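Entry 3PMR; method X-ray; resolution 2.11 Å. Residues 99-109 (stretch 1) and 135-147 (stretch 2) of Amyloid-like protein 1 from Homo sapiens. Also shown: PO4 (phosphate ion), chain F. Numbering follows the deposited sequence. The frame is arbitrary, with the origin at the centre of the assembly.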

# COMPACT_ATOMS: atom_id res chain seq x y z
N ARG B 99 -4.40 6.59 14.94
CA ARG B 99 -3.16 7.00 15.60
C ARG B 99 -2.39 8.05 14.82
O ARG B 99 -1.76 8.92 15.40
CB ARG B 99 -2.26 5.79 15.84
CG ARG B 99 -2.82 4.82 16.88
CD ARG B 99 -1.90 3.60 17.01
NE ARG B 99 -2.43 2.60 17.93
CZ ARG B 99 -1.92 1.38 18.08
NH1 ARG B 99 -0.86 1.01 17.37
NH2 ARG B 99 -2.47 0.55 18.96
N VAL B 100 -2.42 7.95 13.50
CA VAL B 100 -1.73 8.93 12.66
C VAL B 100 -2.38 10.29 12.90
O VAL B 100 -1.70 11.28 13.14
CB VAL B 100 -1.87 8.55 11.18
CG1 VAL B 100 -1.32 9.66 10.30
CG2 VAL B 100 -1.13 7.25 10.93
N ILE B 101 -3.70 10.32 12.84
CA ILE B 101 -4.45 11.54 13.05
C ILE B 101 -4.23 12.15 14.44
O ILE B 101 -4.09 13.36 14.56
CB ILE B 101 -5.96 11.28 12.86
CG1 ILE B 101 -6.23 10.90 11.41
CG2 ILE B 101 -6.76 12.50 13.26
CD1 ILE B 101 -7.68 10.54 11.11
N ALA B 102 -4.21 11.32 15.48
CA ALA B 102 -4.04 11.82 16.84
C ALA B 102 -2.68 12.47 17.04
O ALA B 102 -2.57 13.49 17.72
CB ALA B 102 -4.23 10.69 17.86
N LEU B 103 -1.65 11.87 16.45
CA LEU B 103 -0.31 12.41 16.55
C LEU B 103 -0.28 13.79 15.87
O LEU B 103 0.22 14.77 16.43
CB LEU B 103 0.69 11.46 15.88
CG LEU B 103 2.17 11.84 16.00
CD1 LEU B 103 2.54 12.08 17.46
CD2 LEU B 103 3.03 10.72 15.41
N ILE B 104 -0.83 13.85 14.66
CA ILE B 104 -0.90 15.11 13.93
C ILE B 104 -1.63 16.19 14.76
O ILE B 104 -1.20 17.34 14.81
CB ILE B 104 -1.62 14.90 12.58
CG1 ILE B 104 -0.66 14.22 11.59
CG2 ILE B 104 -2.12 16.23 12.04
CD1 ILE B 104 -1.28 13.86 10.25
N ASN B 105 -2.73 15.81 15.41
CA ASN B 105 -3.49 16.75 16.23
C ASN B 105 -2.69 17.13 17.47
O ASN B 105 -2.66 18.29 17.87
CB ASN B 105 -4.85 16.17 16.66
CG ASN B 105 -5.84 16.13 15.51
OD1 ASN B 105 -5.73 16.88 14.56
ND2 ASN B 105 -6.83 15.25 15.62
N ASP B 106 -2.04 16.14 18.08
CA ASP B 106 -1.24 16.42 19.27
C ASP B 106 -0.07 17.35 18.93
O ASP B 106 0.23 18.25 19.69
CB ASP B 106 -0.69 15.12 19.87
N GLN B 107 0.58 17.12 17.80
CA GLN B 107 1.71 17.98 17.43
C GLN B 107 1.29 19.40 17.09
O GLN B 107 2.04 20.34 17.31
CB GLN B 107 2.48 17.37 16.27
CG GLN B 107 3.21 16.10 16.68
CD GLN B 107 3.91 15.42 15.53
OE1 GLN B 107 3.61 15.67 14.36
NE2 GLN B 107 4.84 14.53 15.86
N ARG B 108 0.09 19.58 16.56
CA ARG B 108 -0.38 20.91 16.21
C ARG B 108 -0.65 21.70 17.50
O ARG B 108 -0.32 22.88 17.60
CB ARG B 108 -1.67 20.82 15.39
CG ARG B 108 -2.26 22.16 14.99
CD ARG B 108 -3.66 22.01 14.40
NE ARG B 108 -4.62 21.60 15.42
CZ ARG B 108 -5.36 20.50 15.36
NH1 ARG B 108 -5.26 19.68 14.31
NH2 ARG B 108 -6.17 20.20 16.36
N ARG B 109 -1.25 21.02 18.48
CA ARG B 109 -1.57 21.62 19.76
C ARG B 109 -0.32 21.95 20.55
O ARG B 109 -0.23 23.00 21.18
CB ARG B 109 -2.49 20.70 20.55
CG ARG B 109 -3.87 20.59 19.93
CD ARG B 109 -4.60 19.33 20.36
NE ARG B 109 -5.99 19.37 19.92
CZ ARG B 109 -6.79 18.31 19.87
NH1 ARG B 109 -6.34 17.11 20.23
NH2 ARG B 109 -8.03 18.46 19.45
N ARG B 135 7.38 26.02 13.43
CA ARG B 135 6.98 24.71 13.88
C ARG B 135 5.46 24.53 13.80
O ARG B 135 4.98 23.46 13.44
CB ARG B 135 7.50 24.49 15.30
CG ARG B 135 7.08 23.20 15.96
CD ARG B 135 8.06 22.82 17.05
NE ARG B 135 7.48 21.88 18.00
CZ ARG B 135 6.88 22.25 19.13
NH1 ARG B 135 6.80 23.54 19.45
NH2 ARG B 135 6.36 21.33 19.94
N TYR B 136 4.71 25.58 14.12
CA TYR B 136 3.25 25.50 14.06
C TYR B 136 2.79 25.40 12.61
O TYR B 136 1.87 24.64 12.29
CB TYR B 136 2.63 26.73 14.72
CG TYR B 136 1.11 26.74 14.69
CD1 TYR B 136 0.36 25.84 15.45
CD2 TYR B 136 0.42 27.64 13.88
CE1 TYR B 136 -1.03 25.85 15.41
CE2 TYR B 136 -0.97 27.65 13.83
CZ TYR B 136 -1.69 26.76 14.60
OH TYR B 136 -3.07 26.77 14.55
N LEU B 137 3.43 26.16 11.73
CA LEU B 137 3.07 26.14 10.31
C LEU B 137 3.41 24.78 9.70
O LEU B 137 2.69 24.29 8.84
CB LEU B 137 3.80 27.26 9.56
CG LEU B 137 3.38 28.67 9.98
CD1 LEU B 137 4.11 29.72 9.17
CD2 LEU B 137 1.89 28.80 9.78
N ARG B 138 4.50 24.18 10.15
CA ARG B 138 4.88 22.88 9.64
C ARG B 138 3.90 21.82 10.14
O ARG B 138 3.64 20.83 9.46
CB ARG B 138 6.31 22.51 10.04
CG ARG B 138 7.34 23.41 9.39
CD ARG B 138 8.71 22.76 9.33
NE ARG B 138 8.76 21.51 10.09
N ALA B 139 3.36 22.03 11.34
CA ALA B 139 2.38 21.09 11.89
C ALA B 139 1.12 21.19 11.01
O ALA B 139 0.47 20.19 10.73
CB ALA B 139 2.06 21.46 13.32
N GLU B 140 0.79 22.41 10.57
CA GLU B 140 -0.38 22.61 9.73
C GLU B 140 -0.17 22.09 8.31
O GLU B 140 -1.10 21.59 7.68
CB GLU B 140 -0.80 24.08 9.71
CG GLU B 140 -1.59 24.44 10.95
CD GLU B 140 -2.71 23.43 11.22
OE1 GLU B 140 -3.89 23.77 11.00
OE2 GLU B 140 -2.40 22.29 11.65
N GLN B 141 1.06 22.20 7.81
CA GLN B 141 1.38 21.68 6.49
C GLN B 141 1.21 20.17 6.52
O GLN B 141 0.68 19.57 5.59
CB GLN B 141 2.83 22.02 6.11
CG GLN B 141 3.24 21.42 4.78
CD GLN B 141 4.72 21.52 4.53
OE1 GLN B 141 5.54 21.19 5.39
NE2 GLN B 141 5.09 21.97 3.34
N LYS B 142 1.66 19.55 7.61
CA LYS B 142 1.53 18.09 7.74
C LYS B 142 0.05 17.67 7.71
O LYS B 142 -0.30 16.68 7.08
CB LYS B 142 2.18 17.62 9.04
CG LYS B 142 2.33 16.13 9.16
CD LYS B 142 3.39 15.75 10.17
CE LYS B 142 3.82 14.31 9.95
NZ LYS B 142 4.22 14.15 8.53
N GLU B 143 -0.80 18.42 8.40
CA GLU B 143 -2.24 18.14 8.44
C GLU B 143 -2.89 18.35 7.06
O GLU B 143 -3.81 17.64 6.67
CB GLU B 143 -2.92 19.03 9.48
CG GLU B 143 -4.45 18.96 9.47
CD GLU B 143 -5.07 19.50 10.76
OE1 GLU B 143 -4.31 20.07 11.57
OE2 GLU B 143 -6.30 19.37 10.94
N GLN B 144 -2.40 19.35 6.35
CA GLN B 144 -2.91 19.65 5.03
C GLN B 144 -2.55 18.52 4.08
O GLN B 144 -3.40 18.02 3.34
CB GLN B 144 -2.31 20.96 4.51
CG GLN B 144 -2.76 21.28 3.12
CD GLN B 144 -2.18 22.58 2.63
OE1 GLN B 144 -1.03 22.63 2.18
NE2 GLN B 144 -2.97 23.64 2.72
N ARG B 145 -1.29 18.11 4.11
CA ARG B 145 -0.83 17.02 3.25
C ARG B 145 -1.56 15.74 3.57
O ARG B 145 -1.86 14.94 2.68
CB ARG B 145 0.69 16.83 3.40
CG ARG B 145 1.51 17.91 2.68
CD ARG B 145 2.98 17.85 3.03
NE ARG B 145 3.59 16.57 2.69
CZ ARG B 145 3.78 16.13 1.45
NH1 ARG B 145 3.41 16.87 0.41
NH2 ARG B 145 4.35 14.95 1.24
N HIS B 146 -1.89 15.54 4.84
CA HIS B 146 -2.59 14.34 5.24
C HIS B 146 -3.98 14.32 4.62
O HIS B 146 -4.43 13.30 4.09
CB HIS B 146 -2.69 14.26 6.75
CG HIS B 146 -3.36 13.02 7.24
ND1 HIS B 146 -4.72 12.92 7.40
CD2 HIS B 146 -2.85 11.80 7.55
CE1 HIS B 146 -5.03 11.69 7.77
NE2 HIS B 146 -3.92 10.99 7.87
N THR B 147 -4.65 15.46 4.66
CA THR B 147 -5.98 15.58 4.09
C THR B 147 -5.92 15.34 2.58
O THR B 147 -6.71 14.58 2.04
CB THR B 147 -6.55 16.98 4.34
OG1 THR B 147 -6.63 17.19 5.76
CG2 THR B 147 -7.92 17.12 3.72
P PO4 F . 4.54 14.03 5.16
O1 PO4 F . 3.18 14.41 4.69
O2 PO4 F . 5.05 15.07 6.09
O3 PO4 F . 4.47 12.72 5.87
O4 PO4 F . 5.45 13.91 3.99
O HOH W 1 0.47 18.33 12.98
O HOH W 2 -6.94 16.81 11.97

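The strongest link between the two helices is a salt bridge from R108 to E143, in which NH1 of R108 donates a hydrogen bond to OE1 of E143 at 2.9 Å. The same nitrogen also donates to OD1 of N105, one turn earlier in its own helix (R108 NH1 to N105 OD1, 2.9 Å), so the guanidinium is held from both helices. A second carboxylate lies close by: OE2 of E140 is 3.0 Å from CD of R108 and, as one acceptor facing another, 2.9 Å from OE1 of E143. The positive charge of R108 helps to offset the repulsion expected between two such oxygens.

Two waters also bridge the helices, one of them within this polar cluster. One donates to the backbone oxygens of I104 (2.7 Å from its O) and A139 (2.9 Å from its O), bridging the two main chains through a single water. The other donates to N105 OD1 (2.9 Å) and E143 OE2 (2.8 Å), bridging side chains whose nearest oxygens are too far apart to bond.

The helices run nearly antiparallel, at 158°, and their axes approach to 8.9 Å. They come nearest where the small side chain of A139 faces R108, with the two CA atoms 5.1 Å apart and A139 CB 3.8 Å from R108 CA. Here R108 fits as a knob among Y136, A139, E140 and E143, its aliphatic part packing against the tyrosine ring (R108 CG to Y136 CE1, 3.9 Å).

Farther along, apolar contacts take over. I104 points toward the partner helix, placing CG2 3.9 Å from E143 CB and CD1 3.7 Å from H146 CD2. V100 and I101 also reach the imidazole, with V100 CG1 3.8 Å from H146 NE2 and I101 CG1 3.9 Å from H146 CE1. At the margin, Q107 OE1 lies 4.2 Å from K142 CD, a loose contact with the lysine's aliphatic chain.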